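Local coordinates for NreA (PDB 6K2H), which probably senses nitrate through a GAF domain and passes the signal on to its partner proteins in the staphylococcal nitrate-response system, at residues Y25-A31 against V119-R125. The protein carries 1 engineered substitution. Sequence-based numbering, arbitrary orientation.
Sequences YDFAAIA and VLLFGQR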
ATOM      1  N   TYR A  25      -0.769   8.337   9.902  1.00 21.85           N
ATOM      2  CA  TYR A  25      -0.248   6.968   9.688  1.00 20.86           C
ATOM      3  C   TYR A  25       1.173   6.776  10.056  1.00 21.85           C
ATOM      4  O   TYR A  25       2.038   7.625   9.809  1.00 24.44           O
ATOM      5  CB  TYR A  25      -0.558   6.479   8.263  1.00 22.11           C
ATOM      6  CG  TYR A  25      -2.012   5.996   8.104  1.00 21.44           C
ATOM      7  CD1 TYR A  25      -2.414   4.713   8.522  1.00 21.03           C
ATOM      8  CD2 TYR A  25      -2.971   6.824   7.615  1.00 23.00           C
ATOM      9  CE1 TYR A  25      -3.737   4.283   8.365  1.00 21.05           C
ATOM     10  CE2 TYR A  25      -4.283   6.430   7.456  1.00 23.23           C
ATOM     11  CZ  TYR A  25      -4.676   5.182   7.810  1.00 25.54           C
ATOM     12  OH  TYR A  25      -5.980   4.824   7.662  1.00 24.28           O
ATOM     13  N   ASP A  26       1.474   5.573  10.541  1.00 19.57           N
ATOM     14  CA  ASP A  26       2.827   5.241  10.833  1.00 19.54           C
ATOM     15  C   ASP A  26       3.633   4.964   9.547  1.00 23.52           C
ATOM     16  O   ASP A  26       4.852   5.026   9.554  1.00 21.33           O
ATOM     17  CB  ASP A  26       2.903   4.026  11.735  1.00 22.67           C
ATOM     18  CG  ASP A  26       2.333   4.304  13.145  1.00 24.14           C
ATOM     19  OD1 ASP A  26       2.288   5.513  13.542  1.00 24.01           O
ATOM     20  OD2 ASP A  26       1.897   3.332  13.815  1.00 22.13           O
ATOM     21  N   PHE A  27       2.932   4.499   8.519  1.00 20.45           N
ATOM     22  CA  PHE A  27       3.585   4.064   7.296  1.00 20.16           C
ATOM     23  C   PHE A  27       2.706   4.366   6.093  1.00 20.34           C
ATOM     24  O   PHE A  27       1.439   4.290   6.151  1.00 19.49           O
ATOM     25  CB  PHE A  27       3.767   2.519   7.380  1.00 19.14           C
ATOM     26  CG  PHE A  27       4.402   1.909   6.160  1.00 18.56           C
ATOM     27  CD1 PHE A  27       5.745   2.108   5.882  1.00 19.94           C
ATOM     28  CD2 PHE A  27       3.676   1.157   5.273  1.00 20.26           C
ATOM     29  CE1 PHE A  27       6.353   1.579   4.770  1.00 22.16           C
ATOM     30  CE2 PHE A  27       4.291   0.627   4.140  1.00 20.16           C
ATOM     31  CZ  PHE A  27       5.624   0.847   3.884  1.00 20.15           C
ATOM     32  N   ALA A  28       3.319   4.652   4.963  1.00 17.22           N
ATOM     33  CA  ALA A  28       2.525   4.670   3.684  1.00 19.58           C
ATOM     34  C   ALA A  28       3.413   4.181   2.534  1.00 19.86           C
ATOM     35  O   ALA A  28       4.643   4.276   2.631  1.00 20.74           O
ATOM     36  CB  ALA A  28       1.925   6.079   3.394  1.00 20.89           C
ATOM     37  N   ALA A  29       2.823   3.689   1.453  1.00 16.27           N
ATOM     38  CA  ALA A  29       3.601   3.175   0.344  1.00 16.96           C
ATOM     39  C   ALA A  29       2.797   3.293  -0.915  1.00 20.73           C
ATOM     40  O   ALA A  29       1.541   3.250  -0.864  1.00 20.10           O
ATOM     41  CB  ALA A  29       4.015   1.764   0.612  1.00 18.99           C
ATOM     42  N   ILE A  30       3.491   3.475  -2.037  1.00 19.52           N
ATOM     43  CA  ILE A  30       2.802   3.432  -3.349  1.00 20.44           C
ATOM     44  C   ILE A  30       3.406   2.323  -4.201  1.00 20.01           C
ATOM     45  O   ILE A  30       4.608   2.282  -4.386  1.00 19.77           O
ATOM     46  CB  ILE A  30       2.958   4.783  -4.071  1.00 21.33           C
ATOM     47  CG1 ILE A  30       2.172   5.884  -3.339  1.00 25.57           C
ATOM     48  CG2 ILE A  30       2.431   4.665  -5.522  1.00 25.09           C
ATOM     49  CD1 ILE A  30       2.539   7.327  -3.704  1.00 29.80           C
ATOM     50  N   ALA A  31       2.549   1.479  -4.768  1.00 18.46           N
ATOM     51  CA  ALA A  31       2.954   0.387  -5.656  1.00 19.06           C
ATOM     52  C   ALA A  31       2.523   0.717  -7.096  1.00 21.84           C
ATOM     53  O   ALA A  31       1.440   1.249  -7.331  1.00 19.26           O
ATOM     54  CB  ALA A  31       2.340  -0.920  -5.194  1.00 20.34           C
ATOM     55  N   VAL A 119      -1.377   1.532  -6.341  1.00 19.40           N
ATOM     56  CA  VAL A 119      -1.993   1.296  -5.053  1.00 20.91           C
ATOM     57  C   VAL A 119      -1.345   2.151  -4.013  1.00 22.86           C
ATOM     58  O   VAL A 119      -0.131   2.136  -3.908  1.00 21.36           O
ATOM     59  CB  VAL A 119      -1.949  -0.192  -4.648  1.00 22.87           C
ATOM     60  CG1 VAL A 119      -2.662  -0.391  -3.320  1.00 22.05           C
ATOM     61  CG2 VAL A 119      -2.568  -1.058  -5.743  1.00 25.80           C
ATOM     62  N   LEU A 120      -2.159   2.934  -3.273  1.00 20.20           N
ATOM     63  CA  LEU A 120      -1.708   3.676  -2.109  1.00 18.73           C
ATOM     64  C   LEU A 120      -2.057   2.922  -0.825  1.00 21.54           C
ATOM     65  O   LEU A 120      -3.250   2.615  -0.542  1.00 20.45           O
ATOM     66  CB  LEU A 120      -2.349   5.048  -2.066  1.00 20.92           C
ATOM     67  CG  LEU A 120      -2.165   5.940  -0.906  1.00 20.00           C
ATOM     68  CD1 LEU A 120      -0.711   6.313  -0.708  1.00 24.98           C
ATOM     69  CD2 LEU A 120      -3.000   7.230  -1.089  1.00 23.75           C
ATOM     70  N   LEU A 121      -1.032   2.544  -0.100  1.00 20.52           N
ATOM     71  CA  LEU A 121      -1.173   1.750   1.144  1.00 19.81           C
ATOM     72  C   LEU A 121      -0.879   2.644   2.340  1.00 20.24           C
ATOM     73  O   LEU A 121       0.134   3.402   2.315  1.00 20.53           O
ATOM     74  CB  LEU A 121      -0.243   0.572   1.109  1.00 21.58           C
ATOM     75  CG  LEU A 121      -0.118  -0.112   2.474  1.00 25.07           C
ATOM     76  CD1 LEU A 121      -1.352  -0.806   2.804  1.00 27.08           C
ATOM     77  CD2 LEU A 121       1.080  -1.080   2.479  1.00 31.07           C
ATOM     78  N   PHE A 122      -1.832   2.693   3.290  1.00 17.94           N
ATOM     79  CA  PHE A 122      -1.629   3.349   4.602  1.00 20.09           C
ATOM     80  C   PHE A 122      -1.529   2.229   5.620  1.00 20.56           C
ATOM     81  O   PHE A 122      -2.371   1.293   5.651  1.00 19.92           O
ATOM     82  CB  PHE A 122      -2.812   4.276   4.938  1.00 21.89           C
ATOM     83  CG  PHE A 122      -2.884   5.503   4.066  1.00 21.53           C
ATOM     84  CD1 PHE A 122      -2.006   6.554   4.321  1.00 27.65           C
ATOM     85  CD2 PHE A 122      -3.858   5.656   3.121  1.00 30.40           C
ATOM     86  CE1 PHE A 122      -2.082   7.718   3.551  1.00 26.52           C
ATOM     87  CE2 PHE A 122      -3.959   6.824   2.366  1.00 29.37           C
ATOM     88  CZ  PHE A 122      -3.063   7.854   2.593  1.00 29.06           C
ATOM     89  N   GLY A 123      -0.503   2.282   6.451  1.00 18.95           N
ATOM     90  CA  GLY A 123      -0.317   1.264   7.483  1.00 19.74           C
ATOM     91  C   GLY A 123      -0.084   1.775   8.897  1.00 21.08           C
ATOM     92  O   GLY A 123       0.550   2.809   9.060  1.00 19.94           O
ATOM     93  N   GLN A 124      -0.637   1.094   9.886  1.00 19.26           N
ATOM     94  CA  GLN A 124      -0.335   1.368  11.294  1.00 19.00           C
ATOM     95  C   GLN A 124       0.546   0.296  11.871  1.00 18.55           C
ATOM     96  O   GLN A 124       0.463  -0.892  11.453  1.00 19.34           O
ATOM     97  CB  GLN A 124      -1.603   1.467  12.145  1.00 18.61           C
ATOM     98  CG  GLN A 124      -2.569   2.561  11.687  1.00 19.10           C
ATOM     99  CD  GLN A 124      -2.110   3.963  11.975  1.00 22.51           C
ATOM    100  OE1 GLN A 124      -0.954   4.331  11.734  1.00 21.71           O
ATOM    101  NE2 GLN A 124      -3.017   4.786  12.520  1.00 24.25           N
ATOM    102  N   ARG A 125       1.308   0.686  12.894  1.00 19.93           N
ATOM    103  CA  ARG A 125       2.059  -0.247  13.696  1.00 20.66           C
ATOM    104  C   ARG A 125       1.546  -0.224  15.127  1.00 20.41           C
ATOM    105  O   ARG A 125       0.779   0.632  15.522  1.00 21.25           O
ATOM    106  CB  ARG A 125       3.547   0.150  13.694  1.00 21.14           C
ATOM    107  CG  ARG A 125       4.139   0.020  12.286  1.00 20.06           C
ATOM    108  CD  ARG A 125       5.663  -0.011  12.319  1.00 22.17           C
ATOM    109  NE  ARG A 125       6.166   0.252  10.974  1.00 20.83           N
ATOM    110  CZ  ARG A 125       6.431   1.459  10.469  1.00 21.73           C
ATOM    111  NH1 ARG A 125       6.315   2.571  11.205  1.00 20.90           N
ATOM    112  NH2 ARG A 125       6.773   1.542   9.197  1.00 21.75           N
TER
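Phe27, Ala29 and Ala31 form antiparallel hydrogen-bonded pairs with Gly123, Leu121 and Val119, each joined by two backbone hydrogen bonds, among them Leu121 N to Ala29 O at 2.8 Å. Asp26 and Phe27 both face Gly123, a classic beta bulge. Just before the strand, at Asp26, side-chain oxygens accept backbone N-H groups. The bent chain of Gln124 brings OE1 to within 3.0 Å of Asp26 N, standing in for a backbone carbonyl, while its NE2 binds Pro129 O. Asp26 OD2 accepts Arg125 N at 2.9 Å through its anti lone pair, and OD1 forms a salt bridge with Arg128; a carboxylate can serve both.

Aromatic packing lies beside the bulge. Phe122 CB sits over the Tyr25 ring, 3.4 Å from its centroid, and the two rings form an offset stack with planes 28° apart. On the other face of the sheet, Phe27 has CG anti to its backbone N (chi1 178°), and its CE2 edge meets Leu121 CD2 at 4.0 Å, in the ring plane. Gly123 suits its place because this ring packs close to where a side chain would begin. Arg125 NH2 approaches the ring obliquely, making a salt bridge with Glu100 and a hydrogen bond to Gly49 O.

These interior strands of the GAF-domain sheet, 27-33 and 115-124, are flanked by 42-48 and 104-112. Apolar Ile30 CG1 and Leu120 CD1 meet at 3.9 Å beneath helix 10-23, while small Ala29 and Ala31 accommodate Trp44 of strand 42-48.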